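Local coordinates for VAO-type flavoprotein oxidase VAO615 (Myceliophthora thermophila, PDB 6F72) that binds one FAD bicovalently and is probably an oxidase whose reduced flavin reacts rapidly with molecular oxygen, though no substrate has been identified, at residues Y275-G280 with G284-V289; N526-E529 with N535-R538. All blocks are in the same frame, centred on the assembly; numbering follows the deposited sequence.

Contact 1 (Y275-G280 with G284-V289); sequences YWALSG and GTFAVV. With FAD (flavin-adenine dinucleotide), chain E.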
# COMPACT_ATOMS: atom_id res chain seq x y z
N TYR A 275 12.16 -8.34 -13.84
CA TYR A 275 12.49 -8.32 -12.41
C TYR A 275 12.64 -6.87 -11.92
O TYR A 275 12.18 -6.52 -10.83
CB TYR A 275 13.75 -9.17 -12.09
CG TYR A 275 14.30 -8.89 -10.70
CD1 TYR A 275 15.22 -7.83 -10.50
CD2 TYR A 275 13.88 -9.61 -9.59
CE1 TYR A 275 15.68 -7.52 -9.23
CE2 TYR A 275 14.35 -9.32 -8.31
CZ TYR A 275 15.25 -8.27 -8.13
OH TYR A 275 15.73 -7.94 -6.88
N TRP A 276 13.32 -6.05 -12.74
CA TRP A 276 13.60 -4.64 -12.47
C TRP A 276 12.29 -3.81 -12.31
O TRP A 276 12.10 -3.13 -11.29
CB TRP A 276 14.51 -4.10 -13.58
CG TRP A 276 14.92 -2.66 -13.43
CD1 TRP A 276 16.01 -2.19 -12.74
CD2 TRP A 276 14.29 -1.52 -14.03
NE1 TRP A 276 16.07 -0.81 -12.84
CE2 TRP A 276 15.04 -0.37 -13.63
CE3 TRP A 276 13.17 -1.35 -14.85
CZ2 TRP A 276 14.70 0.93 -14.04
CZ3 TRP A 276 12.81 -0.04 -15.25
CH2 TRP A 276 13.58 1.08 -14.83
N ALA A 277 11.41 -3.91 -13.32
CA ALA A 277 10.09 -3.29 -13.37
C ALA A 277 9.19 -3.70 -12.22
O ALA A 277 8.58 -2.84 -11.60
CB ALA A 277 9.40 -3.56 -14.71
N LEU A 278 9.13 -5.01 -11.92
CA LEU A 278 8.31 -5.51 -10.82
C LEU A 278 8.79 -5.10 -9.42
O LEU A 278 7.99 -5.07 -8.48
CB LEU A 278 8.12 -7.03 -10.90
CG LEU A 278 7.18 -7.64 -11.94
CD1 LEU A 278 7.46 -9.13 -12.03
CD2 LEU A 278 5.69 -7.41 -11.62
N SER A 279 10.08 -4.81 -9.30
CA SER A 279 10.68 -4.46 -8.01
C SER A 279 10.66 -2.93 -7.79
O SER A 279 11.71 -2.25 -7.84
CB SER A 279 12.12 -5.03 -7.94
OG SER A 279 12.17 -6.45 -8.05
N GLY A 280 9.47 -2.38 -7.57
CA GLY A 280 9.30 -0.94 -7.33
C GLY A 280 8.62 -0.16 -8.44
O GLY A 280 8.29 1.02 -8.24
N GLY A 284 0.19 -4.64 -10.89
CA GLY A 284 -1.00 -4.70 -11.73
C GLY A 284 -0.85 -4.23 -13.16
O GLY A 284 -1.84 -4.10 -13.89
N THR A 285 0.38 -3.96 -13.58
CA THR A 285 0.59 -3.52 -14.96
C THR A 285 1.55 -4.38 -15.80
O THR A 285 1.36 -4.50 -17.02
CB THR A 285 0.91 -2.02 -15.07
OG1 THR A 285 0.91 -1.64 -16.45
CG2 THR A 285 2.25 -1.66 -14.44
N PHE A 286 2.54 -4.98 -15.16
CA PHE A 286 3.59 -5.72 -15.88
C PHE A 286 3.28 -7.20 -16.13
O PHE A 286 3.60 -7.72 -17.19
CB PHE A 286 4.96 -5.58 -15.21
CG PHE A 286 5.47 -4.16 -15.18
CD1 PHE A 286 5.83 -3.50 -16.37
CD2 PHE A 286 5.58 -3.47 -13.97
CE1 PHE A 286 6.29 -2.20 -16.35
CE2 PHE A 286 6.05 -2.15 -13.95
CZ PHE A 286 6.40 -1.52 -15.15
N ALA A 287 2.70 -7.85 -15.12
CA ALA A 287 2.43 -9.29 -15.11
C ALA A 287 1.60 -9.65 -13.87
O ALA A 287 1.51 -8.86 -12.92
CB ALA A 287 3.74 -10.09 -15.11
N VAL A 288 1.02 -10.86 -13.89
CA VAL A 288 0.31 -11.37 -12.73
C VAL A 288 1.31 -12.14 -11.88
O VAL A 288 1.89 -13.14 -12.34
CB VAL A 288 -0.89 -12.27 -13.14
CG1 VAL A 288 -1.71 -12.67 -11.93
CG2 VAL A 288 -1.77 -11.56 -14.15
N VAL A 289 1.49 -11.70 -10.64
CA VAL A 289 2.46 -12.33 -9.74
C VAL A 289 1.79 -13.46 -8.96
O VAL A 289 0.74 -13.24 -8.34
CB VAL A 289 3.08 -11.30 -8.76
CG1 VAL A 289 3.75 -11.97 -7.57
CG2 VAL A 289 4.04 -10.36 -9.49
PA FAD E . -4.42 -4.52 -3.68
O1A FAD E . -5.37 -3.35 -3.76
O2A FAD E . -5.04 -5.88 -3.74
O5B FAD E . -3.33 -4.36 -4.86
C5B FAD E . -2.72 -3.11 -5.16
C4B FAD E . -2.24 -3.06 -6.61
O4B FAD E . -1.34 -4.14 -6.85
C3B FAD E . -3.34 -3.20 -7.64
O3B FAD E . -2.97 -2.37 -8.75
C2B FAD E . -3.30 -4.65 -8.07
O2B FAD E . -3.73 -4.83 -9.42
C1B FAD E . -1.83 -5.00 -7.90
N9A FAD E . -1.56 -6.40 -7.50
C8A FAD E . -1.71 -6.90 -6.25
N7A FAD E . -1.34 -8.20 -6.21
C5A FAD E . -0.94 -8.54 -7.45
C6A FAD E . -0.42 -9.77 -8.10
N6A FAD E . -0.28 -10.90 -7.38
N1A FAD E . -0.12 -9.71 -9.42
C2A FAD E . -0.27 -8.59 -10.15
N3A FAD E . -0.73 -7.43 -9.62
C4A FAD E . -1.07 -7.35 -8.30
N1 FAD E . 2.35 0.95 2.29
C2 FAD E . 3.59 1.11 2.82
O2 FAD E . 4.57 1.25 2.04
N3 FAD E . 3.81 1.13 4.15
C4 FAD E . 2.83 1.01 5.06
O4 FAD E . 3.07 1.04 6.29
C4X FAD E . 1.45 0.82 4.57
N5 FAD E . 0.41 0.67 5.41
C5X FAD E . -0.87 0.50 4.95
C6 FAD E . -1.94 0.34 5.86
C7 FAD E . -3.25 0.16 5.35
C7M FAD E . -4.39 0.00 6.34
C8 FAD E . -3.49 0.12 3.86
C8M FAD E . -4.84 -0.16 3.22
C9 FAD E . -2.42 0.28 2.99
C9A FAD E . -1.12 0.46 3.47
N10 FAD E . -0.04 0.60 2.57
C10 FAD E . 1.26 0.80 3.09
C1' FAD E . -0.28 0.62 1.13
C2' FAD E . 0.08 -0.58 0.32
O2' FAD E . 1.50 -0.61 0.19
C3' FAD E . -0.57 -0.36 -1.04
O3' FAD E . -1.96 0.00 -0.89
C4' FAD E . -0.45 -1.60 -1.92
O4' FAD E . -0.86 -1.27 -3.25
C5' FAD E . -1.24 -2.78 -1.35
O5' FAD E . -1.20 -3.89 -2.23
P FAD E . -2.20 -5.12 -1.99
O1P FAD E . -2.15 -5.52 -0.54
O2P FAD E . -1.91 -6.11 -3.10
O3P FAD E . -3.63 -4.43 -2.29

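Contact 2 (N526-E529 with N535-R538); sequences NWKE and NYAR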
# COMPACT_ATOMS: atom_id res chain seq x y z
N ASN A 526 -0.07 15.05 -11.69
CA ASN A 526 1.38 14.93 -11.99
C ASN A 526 1.94 13.52 -11.65
O ASN A 526 3.14 13.37 -11.36
CB ASN A 526 2.19 16.05 -11.28
CG ASN A 526 3.64 16.17 -11.81
OD1 ASN A 526 3.90 15.97 -13.00
ND2 ASN A 526 4.58 16.51 -10.92
N TRP A 527 1.07 12.51 -11.70
CA TRP A 527 1.42 11.14 -11.31
C TRP A 527 2.65 10.57 -12.03
O TRP A 527 3.48 9.94 -11.39
CB TRP A 527 0.23 10.15 -11.44
CG TRP A 527 -0.28 10.04 -12.84
CD1 TRP A 527 -1.22 10.82 -13.43
CD2 TRP A 527 0.13 9.09 -13.83
NE1 TRP A 527 -1.43 10.44 -14.72
CE2 TRP A 527 -0.61 9.37 -15.00
CE3 TRP A 527 1.05 8.03 -13.84
CZ2 TRP A 527 -0.47 8.63 -16.18
CZ3 TRP A 527 1.20 7.29 -15.03
CH2 TRP A 527 0.43 7.59 -16.18
N LYS A 528 2.75 10.80 -13.34
CA LYS A 528 3.77 10.17 -14.17
C LYS A 528 5.17 10.58 -13.73
O LYS A 528 6.02 9.73 -13.43
CB LYS A 528 3.55 10.51 -15.66
CG LYS A 528 4.45 9.72 -16.60
CD LYS A 528 4.29 10.15 -18.05
CE LYS A 528 3.16 9.39 -18.73
NZ LYS A 528 2.88 9.88 -20.10
N GLU A 529 5.39 11.90 -13.68
CA GLU A 529 6.66 12.46 -13.25
C GLU A 529 6.92 12.15 -11.78
O GLU A 529 8.04 11.83 -11.41
CB GLU A 529 6.70 13.96 -13.53
CG GLU A 529 7.88 14.70 -12.94
CD GLU A 529 7.68 16.21 -12.98
OE1 GLU A 529 7.55 16.76 -14.11
OE2 GLU A 529 7.65 16.85 -11.90
N ASN A 535 12.95 6.98 -14.61
CA ASN A 535 12.72 5.54 -14.88
C ASN A 535 11.58 5.21 -15.84
O ASN A 535 11.52 4.10 -16.36
CB ASN A 535 12.49 4.75 -13.60
CG ASN A 535 13.77 4.44 -12.87
OD1 ASN A 535 14.86 4.43 -13.46
ND2 ASN A 535 13.64 4.16 -11.57
N TYR A 536 10.68 6.17 -16.06
CA TYR A 536 9.45 5.92 -16.81
C TYR A 536 9.64 5.39 -18.24
O TYR A 536 8.92 4.48 -18.64
CB TYR A 536 8.49 7.14 -16.80
CG TYR A 536 7.09 6.72 -17.20
CD1 TYR A 536 6.24 6.14 -16.25
CD2 TYR A 536 6.63 6.88 -18.51
CE1 TYR A 536 4.96 5.73 -16.60
CE2 TYR A 536 5.35 6.47 -18.87
CZ TYR A 536 4.53 5.90 -17.91
OH TYR A 536 3.25 5.49 -18.23
N ALA A 537 10.60 5.94 -18.98
CA ALA A 537 10.85 5.49 -20.36
C ALA A 537 11.18 3.99 -20.38
O ALA A 537 10.65 3.25 -21.22
CB ALA A 537 11.95 6.30 -21.01
N ARG A 538 12.03 3.56 -19.44
CA ARG A 538 12.49 2.17 -19.38
C ARG A 538 11.39 1.24 -18.87
O ARG A 538 11.23 0.13 -19.38
CB ARG A 538 13.75 2.00 -18.54
CG ARG A 538 14.46 0.68 -18.85
CD ARG A 538 15.48 0.28 -17.81
NE ARG A 538 15.77 -1.14 -17.96
CZ ARG A 538 16.42 -1.88 -17.07
NH1 ARG A 538 16.86 -1.35 -15.93
NH2 ARG A 538 16.63 -3.17 -17.32

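Contact 1 (Y275-G280 with G284-V289)
This contact belongs to the adenine end of the FAD site in the PCMH-type FAD-binding domain. The end of helix 272-278 packs on the loop that leads into strand 288-298. F286 and A277 meet at its centre. The methyl CB of A277 sits over one face of the F286 ring, 3.6 Å from the ring centroid and 8° off the ring normal, a CH-pi contact. CG2 of T285 lies against the opposite face, nearer the rim. F286 CG stands beside its own backbone N, anti to the carbonyl carbon (chi1 -63°), which lays the ring over the last turn of the helix. The carbonyl of A277 also comes close, its O 3.5 Å from CE2 of F286.

L278 adds a second, purely apolar touch through one branch. Its CD2 lies 4.1 Å from CB of F286 and 4.0 Å from CG2 of V289. L539 and K543 of helix 536-546 also touch F286. With an alanine here instead of F286, the methyl of A277 would probably lose the ring face it rests on, and a gap would be likely to open between it and CG2 of T285.

The backbone of V289 reads the adenine. V289 N donates to N1A of FAD at 2.8 Å, with an N-H...acceptor angle of 168°. FAD N6A donates back to V289 O at 2.7 Å. G284 lies by the ribose, where any CB would clash with O2B of FAD. No hydrogen bond joins the two segments; their side chains meet through carbon. V289 thus faces two ways: its backbone pairs with the adenine and its CG2 rests on L278. The two straight bonds use both a donor and an acceptor of the base, consistent with selection for adenine.

Contact 2 (N526-E529 with N535-R538)
This is an aliphatic-on-aromatic contact between the short helix 527-532 and the next helix, 536-546, in the berberine-like region near the C-terminus. K528 on the first helix lays its hydrocarbon chain across the ring of Y536 on the second. Its CG sits over the ring centre, 3.8 Å from the centroid and 1° off the normal, a CH-pi contact. CD lies above the rim of the same face, and the bend at chi3 (-87°) carries CE past that rim, 3.7 Å from CE2 of Y536. The two side chains cross at about a right angle.

W527 adds a lighter touch at the phenol end. The Y536 hydroxyl lies near the plane of the indole, at its edge, with OH 4.1 Å from CH2 of W527. The hydroxyl is bonded to the backbone N of G559, and weakly to E561. Y536 CG is anti to its backbone N (chi1 -162°), and this swings the ring out toward the first helix. Y532 also meets the Y536 ring, with planes at about 50°.

The exposed K528 covers one face of the buried Y536 ring with its methylenes, and the anchored hydroxyl fixes where the ring's far end lies. The helices meet by van der Waals and CH-pi contact without a hydrogen bond, and the hydroxyl finds its polar partner in G559.

In the fold
Contacts 1 and 2 lie in series along the chain, with centres about 15 Å apart, and meet where W276 touches N535 and R538. R538 makes a cation-pi contact with the W276 indole, with NH1 of R538 3.1 Å from CE2 of W276. OD1 of N535 comes within 3.6 Å of CZ2 of W276. Farther along helix 536-546, V542 touches A277 of contact 1. This helix thus links the two contacts and ties the berberine-like region to the FAD-binding domain. Contact 1 includes V289, whose backbone pairs with the adenine of FAD. Contact 2 stands back from the cofactor, the side chain of W527 being about 12 Å from FAD.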